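Local coordinates for protein immunomodulatory active chitinase (Trichuris suis, PDB 6G9C) that probably hydrolyses chitin as a family 18 glycosidase secreted by the whipworm, and displays immunomodulatory properties in inflammatory lung disease, at residues V215-Y220 against I268-P273; A365-L370 against P389-M394. All coordinates share one frame; numbering follows the deposited sequence.

Contact 1: V215-Y220 against I268-P273; sequences VNLMCY and IIIGLP. With EDO (1,2-ethanediol), chain E.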
loop_
_atom_site.group_PDB
_atom_site.type_symbol
_atom_site.label_atom_id
_atom_site.label_comp_id
_atom_site.label_asym_id
_atom_site.label_seq_id
_atom_site.Cartn_x
_atom_site.Cartn_y
_atom_site.Cartn_z
ATOM N N VAL A 215 2.469 -24.675 -6.156
ATOM C CA VAL A 215 3.016 -25.309 -4.960
ATOM C C VAL A 215 4.506 -25.005 -4.863
ATOM O O VAL A 215 5.235 -25.060 -5.859
ATOM C CB VAL A 215 2.764 -26.831 -4.912
ATOM C CG1 VAL A 215 1.259 -27.099 -4.758
ATOM C CG2 VAL A 215 3.350 -27.556 -6.141
ATOM N N ASN A 216 4.938 -24.663 -3.656
ATOM C CA ASN A 216 6.344 -24.426 -3.329
ATOM C C ASN A 216 6.932 -25.776 -2.915
ATOM O O ASN A 216 6.720 -26.241 -1.793
ATOM C CB ASN A 216 6.457 -23.385 -2.219
ATOM C CG ASN A 216 6.202 -21.961 -2.723
ATOM O OD1 ASN A 216 6.278 -21.702 -3.920
ATOM N ND2 ASN A 216 5.902 -21.039 -1.805
ATOM N N LEU A 217 7.629 -26.427 -3.841
ATOM C CA LEU A 217 8.225 -27.733 -3.578
ATOM C C LEU A 217 9.396 -27.601 -2.610
ATOM O O LEU A 217 10.379 -26.899 -2.896
ATOM C CB LEU A 217 8.688 -28.369 -4.889
ATOM C CG LEU A 217 9.357 -29.733 -4.725
ATOM C CD1 LEU A 217 8.362 -30.790 -4.216
ATOM C CD2 LEU A 217 9.981 -30.163 -6.036
ATOM N N MET A 218 9.300 -28.277 -1.469
ATOM C CA MET A 218 10.324 -28.198 -0.428
ATOM C C MET A 218 11.410 -29.247 -0.670
ATOM O O MET A 218 11.634 -30.146 0.138
ATOM C CB MET A 218 9.694 -28.369 0.949
ATOM C CG MET A 218 8.768 -27.215 1.335
ATOM S SD MET A 218 7.837 -27.556 2.843
ATOM C CE MET A 218 9.136 -27.502 4.072
ATOM N N CYS A 219 12.105 -29.091 -1.801
ATOM C CA CYS A 219 13.137 -30.042 -2.207
ATOM C C CYS A 219 14.460 -29.640 -1.549
ATOM O O CYS A 219 15.415 -29.191 -2.178
ATOM C CB CYS A 219 13.234 -30.113 -3.726
ATOM S SG CYS A 219 13.191 -28.490 -4.525
ATOM N N TYR A 220 14.466 -29.790 -0.229
ATOM C CA TYR A 220 15.627 -29.576 0.618
ATOM C C TYR A 220 15.355 -30.299 1.931
ATOM O O TYR A 220 14.302 -30.927 2.110
ATOM C CB TYR A 220 15.937 -28.082 0.820
ATOM C CG TYR A 220 14.733 -27.181 1.029
ATOM C CD1 TYR A 220 13.982 -27.243 2.206
ATOM C CD2 TYR A 220 14.366 -26.251 0.065
ATOM C CE1 TYR A 220 12.873 -26.402 2.409
ATOM C CE2 TYR A 220 13.266 -25.416 0.249
ATOM C CZ TYR A 220 12.525 -25.496 1.417
ATOM O OH TYR A 220 11.451 -24.651 1.590
ATOM N N ILE A 268 4.723 -26.074 -10.461
ATOM C CA ILE A 268 5.724 -26.633 -9.557
ATOM C C ILE A 268 6.841 -25.609 -9.410
ATOM O O ILE A 268 7.581 -25.351 -10.367
ATOM C CB ILE A 268 6.273 -27.973 -10.068
ATOM C CG1 ILE A 268 5.149 -29.010 -10.186
ATOM C CG2 ILE A 268 7.384 -28.461 -9.131
ATOM C CD1 ILE A 268 5.511 -30.230 -11.059
ATOM N N ILE A 269 6.979 -25.036 -8.216
ATOM C CA ILE A 269 7.996 -24.024 -7.947
ATOM C C ILE A 269 9.114 -24.672 -7.145
ATOM O O ILE A 269 8.870 -25.219 -6.064
ATOM C CB ILE A 269 7.411 -22.817 -7.196
ATOM C CG1 ILE A 269 6.070 -22.378 -7.814
ATOM C CG2 ILE A 269 8.431 -21.653 -7.185
ATOM C CD1 ILE A 269 6.105 -22.107 -9.328
ATOM N N ILE A 270 10.345 -24.571 -7.648
ATOM C CA ILE A 270 11.476 -25.317 -7.096
ATOM C C ILE A 270 12.081 -24.554 -5.921
ATOM O O ILE A 270 12.506 -23.401 -6.066
ATOM C CB ILE A 270 12.539 -25.577 -8.173
ATOM C CG1 ILE A 270 11.915 -26.288 -9.381
ATOM C CG2 ILE A 270 13.715 -26.375 -7.576
ATOM C CD1 ILE A 270 11.312 -27.624 -9.059
ATOM N N GLY A 271 12.173 -25.218 -4.771
ATOM C CA GLY A 271 12.716 -24.575 -3.585
ATOM C C GLY A 271 14.241 -24.535 -3.598
ATOM O O GLY A 271 14.912 -25.506 -3.952
ATOM N N LEU A 272 14.781 -23.401 -3.164
ATOM C CA LEU A 272 16.231 -23.166 -3.128
ATOM C C LEU A 272 16.619 -22.766 -1.710
ATOM O O LEU A 272 16.155 -21.716 -1.217
ATOM C CB LEU A 272 16.660 -22.072 -4.114
ATOM C CG LEU A 272 16.198 -22.198 -5.566
ATOM C CD1 LEU A 272 16.586 -20.944 -6.322
ATOM C CD2 LEU A 272 16.793 -23.423 -6.225
ATOM N N PRO A 273 17.439 -23.550 -1.015
ATOM C CA PRO A 273 17.845 -23.172 0.345
ATOM C C PRO A 273 19.006 -22.191 0.313
ATOM O O PRO A 273 19.946 -22.359 -0.462
ATOM C CB PRO A 273 18.291 -24.503 0.958
ATOM C CG PRO A 273 18.767 -25.306 -0.217
ATOM C CD PRO A 273 17.945 -24.883 -1.401
HETATM C C1 EDO E . 8.199 -23.533 5.470
HETATM O O1 EDO E . 8.805 -24.606 6.241
HETATM C C2 EDO E . 8.420 -23.694 3.961
HETATM O O2 EDO E . 9.833 -23.871 3.692
#
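Strands 214-218 and 268-281 are parallel neighbours in the (βα)8 barrel of this family 18 glycosidase, and they meet first through their backbones. Val215 O takes the N-H of Ile269 at 2.9 Å, almost exactly along its C=O axis (177°). Two residues on, Leu217 N donates to Ile269 O at 2.8 Å, so the peptides of Ile269 are gripped on both sides of its CA.

Side chains then sort onto two faces. Toward the barrel interior, Asn216 lies beside Ile269 and points the same way, its OD1 resting 3.6 Å from Ile269 CB; its ND2 is hydrogen-bonded to Tyr38. On the outer face, Leu217, with CG anti to the backbone N (chi1 179°), runs alongside Ile270 and brings CD2 to 4.2 Å from Ile270 CD1. Helix 251-261 covers this face, with Ser255 and Trp258 against Leu217.

Further along, inverse gamma turns centred on Met218 and Cys219 turn the chain. Cys219 SG, between its own N and carbonyl carbon, packs 3.7 Å from Ile270 CG2. Tyr220 shares the crowded first torsion (41°), folding the ring back so that one face covers Met218 C. The ring edge at CE2 settles 4.0 Å from Gly271 CA, where there is no side chain to intervene. This brings the phenol to the strand-end pocket of the barrel, where an ethanediol is also held by Glu153, the last residue of the family's DGxDxDWE motif and so probably the catalytic acid. The ethanediol O2 lies at the ring edge, in plane, 2.8 Å from Tyr220 OH in a hydrogen bond.

Contact 2: A365-L370 against P389-M394; sequences AFVWTL and PLISLM. With EDO (1,2-ethanediol), chain C.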
loop_
_atom_site.group_PDB
_atom_site.type_symbol
_atom_site.label_atom_id
_atom_site.label_comp_id
_atom_site.label_asym_id
_atom_site.label_seq_id
_atom_site.Cartn_x
_atom_site.Cartn_y
_atom_site.Cartn_z
ATOM N N ALA A 365 11.072 -20.558 -9.118
ATOM C CA ALA A 365 11.877 -20.862 -7.946
ATOM C C ALA A 365 11.386 -20.046 -6.768
ATOM O O ALA A 365 10.771 -18.984 -6.928
ATOM C CB ALA A 365 13.371 -20.561 -8.191
ATOM N N PHE A 366 11.674 -20.553 -5.574
ATOM C CA PHE A 366 11.515 -19.778 -4.358
ATOM C C PHE A 366 12.704 -20.060 -3.453
ATOM O O PHE A 366 13.344 -21.115 -3.556
ATOM C CB PHE A 366 10.184 -20.085 -3.655
ATOM C CG PHE A 366 10.162 -21.408 -2.918
ATOM C CD1 PHE A 366 10.564 -21.484 -1.589
ATOM C CD2 PHE A 366 9.714 -22.566 -3.548
ATOM C CE1 PHE A 366 10.528 -22.682 -0.896
ATOM C CE2 PHE A 366 9.687 -23.765 -2.874
ATOM C CZ PHE A 366 10.092 -23.832 -1.544
ATOM N N VAL A 367 13.020 -19.101 -2.582
ATOM C CA VAL A 367 14.148 -19.241 -1.667
ATOM C C VAL A 367 13.647 -19.284 -0.228
ATOM O O VAL A 367 12.770 -18.510 0.178
ATOM C CB VAL A 367 15.208 -18.124 -1.840
ATOM C CG1 VAL A 367 15.769 -18.157 -3.239
ATOM C CG2 VAL A 367 14.605 -16.761 -1.556
ATOM N N TRP A 368 14.216 -20.193 0.542
ATOM C CA TRP A 368 14.082 -20.211 1.999
ATOM C C TRP A 368 15.503 -19.993 2.525
ATOM O O TRP A 368 16.301 -20.929 2.496
ATOM C CB TRP A 368 13.477 -21.547 2.482
ATOM C CG TRP A 368 13.413 -21.644 3.972
ATOM C CD1 TRP A 368 14.406 -22.058 4.806
ATOM C CD2 TRP A 368 12.301 -21.298 4.811
ATOM N NE1 TRP A 368 13.989 -21.990 6.115
ATOM C CE2 TRP A 368 12.701 -21.525 6.146
ATOM C CE3 TRP A 368 11.014 -20.818 4.562
ATOM C CZ2 TRP A 368 11.862 -21.279 7.228
ATOM C CZ3 TRP A 368 10.178 -20.573 5.633
ATOM C CH2 TRP A 368 10.604 -20.801 6.953
ATOM N N THR A 369 15.870 -18.790 2.989
ATOM C CA THR A 369 15.049 -17.610 3.260
ATOM C C THR A 369 15.766 -16.361 2.754
ATOM O O THR A 369 16.932 -16.416 2.360
ATOM C CB THR A 369 14.845 -17.363 4.767
ATOM O OG1 THR A 369 16.121 -17.060 5.346
ATOM C CG2 THR A 369 14.254 -18.562 5.494
ATOM N N LEU A 370 15.086 -15.214 2.832
ATOM C CA LEU A 370 15.767 -13.956 2.539
ATOM C C LEU A 370 16.896 -13.688 3.522
ATOM O O LEU A 370 17.913 -13.088 3.155
ATOM C CB LEU A 370 14.771 -12.797 2.592
ATOM C CG LEU A 370 13.769 -12.632 1.456
ATOM C CD1 LEU A 370 12.578 -11.811 1.955
ATOM C CD2 LEU A 370 14.432 -11.970 0.237
ATOM N N PRO A 389 23.915 -12.169 -3.019
ATOM C CA PRO A 389 24.592 -12.881 -4.118
ATOM C C PRO A 389 23.846 -14.135 -4.554
ATOM O O PRO A 389 23.888 -14.500 -5.737
ATOM C CB PRO A 389 25.970 -13.215 -3.524
ATOM C CG PRO A 389 25.733 -13.255 -2.039
ATOM C CD PRO A 389 24.707 -12.185 -1.779
ATOM N N LEU A 390 23.157 -14.800 -3.630
ATOM C CA LEU A 390 22.397 -15.995 -3.986
ATOM C C LEU A 390 21.040 -15.641 -4.592
ATOM O O LEU A 390 20.709 -16.080 -5.699
ATOM C CB LEU A 390 22.192 -16.888 -2.756
ATOM C CG LEU A 390 23.446 -17.373 -2.030
ATOM C CD1 LEU A 390 23.105 -18.498 -1.068
ATOM C CD2 LEU A 390 24.480 -17.817 -3.031
ATOM N N ILE A 391 20.243 -14.843 -3.881
ATOM C CA ILE A 391 18.849 -14.663 -4.282
ATOM C C ILE A 391 18.734 -13.832 -5.563
ATOM O O ILE A 391 17.816 -14.051 -6.365
ATOM C CB ILE A 391 18.053 -14.075 -3.099
ATOM C CG1 ILE A 391 18.104 -15.058 -1.927
ATOM C CG2 ILE A 391 16.588 -13.835 -3.471
ATOM C CD1 ILE A 391 17.513 -14.525 -0.658
ATOM N N SER A 392 19.681 -12.906 -5.809
ATOM C CA SER A 392 19.690 -12.137 -7.054
ATOM C C SER A 392 19.677 -13.014 -8.297
ATOM O O SER A 392 19.267 -12.542 -9.365
ATOM C CB SER A 392 20.939 -11.235 -7.151
ATOM O OG SER A 392 21.014 -10.344 -6.061
ATOM N N LEU A 393 20.152 -14.260 -8.188
ATOM C CA LEU A 393 20.254 -15.126 -9.360
ATOM C C LEU A 393 18.893 -15.456 -9.958
ATOM O O LEU A 393 18.819 -15.800 -11.140
ATOM C CB LEU A 393 20.987 -16.421 -8.993
ATOM C CG LEU A 393 22.484 -16.211 -8.692
ATOM C CD1 LEU A 393 23.113 -17.467 -8.112
ATOM C CD2 LEU A 393 23.219 -15.774 -9.934
ATOM N N MET A 394 17.819 -15.400 -9.161
ATOM C CA MET A 394 16.488 -15.666 -9.701
ATOM C C MET A 394 16.106 -14.618 -10.742
ATOM O O MET A 394 15.827 -14.942 -11.903
ATOM C CB MET A 394 15.451 -15.714 -8.570
ATOM C CG MET A 394 15.564 -16.928 -7.667
ATOM S SD MET A 394 14.048 -17.209 -6.712
ATOM C CE MET A 394 13.950 -15.707 -5.755
HETATM C C1 EDO C . 16.309 -23.807 8.092
HETATM O O1 EDO C . 15.516 -22.660 8.403
HETATM C C2 EDO C . 17.248 -23.985 9.274
HETATM O O2 EDO C . 16.524 -24.291 10.473
#
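Strand 364-368, the last parallel strand of the (βα)8 barrel, is covered on its outer face by the start of helix 392-398, the last in the modelled chain, and the residues leading into it. The two segments meet mainly through apolar side chains. At Ala365 the methyl CB meets the thioether of Met394, 3.7 Å from SD; the Met394 chain is bent at its last torsion (chi3 -62°), so that SD and CE both lie against Val367 CG1. Phe366 points the other way, into the barrel, where it packs on Tyr220 and Ile269.

Val367 straddles the two helix-side residues. Its CG1 is 4.0 Å from Met394 CE, while CG2 crosses Ile391 obliquely, 3.8 Å from CD1. Cys37, disulphide-bonded to Cys62, touches both Val367 and Met394 from the adjoining strand 34-40.

Trp368 turns inward, and its peptide bond to Thr369 is cis, as in other family 18 chitinases, where the equivalent tryptophan floors the substrate subsite. The Thr369 methyl CG2 then sits 3.3 Å above the indole plane, toward its rim. At the indole edge, NE1 donates an almost straight bond (178°) to ethanediol O1 at 2.8 Å.

After the cis bond the backbone swings outward to Ile391, whose CD1 approaches Thr369 O at 3.6 Å. That carbonyl is hydrogen-bonded by Thr274 OG1, and the backbone N atoms of Leu390 and Ile391 are held by the two carboxylate oxygens of Asp373, which fixes the approach to the helix. Leu370 closes the row at about a right angle to Ile391, with its CD2 4.1 Å from Ile391 CD1.

Overall arrangement
The two contacts lie in series along the chain, yet their centres are about 11 Å apart, because strands 268-281 and 364-368 are direct neighbours in the barrel. Probable hydrogen bonds join them: Leu272 N to Phe366 O at 2.7 Å and Phe366 N to Ile270 O at 3.0 Å. The Phe366 ring reaches from contact 2 into contact 1, with CE2 3.2 Å from Gly271 CA. At the strand ends, Tyr220 packs on Trp368, and each is hydrogen-bonded to its own ethanediol, probably from the crystallisation liquor; such molecules often mark pockets, and these lie where family 18 chitinases bind substrate. Outside, helix 347-360 bridges both contacts, touching Ile270, Leu272, Ala365 and Leu393.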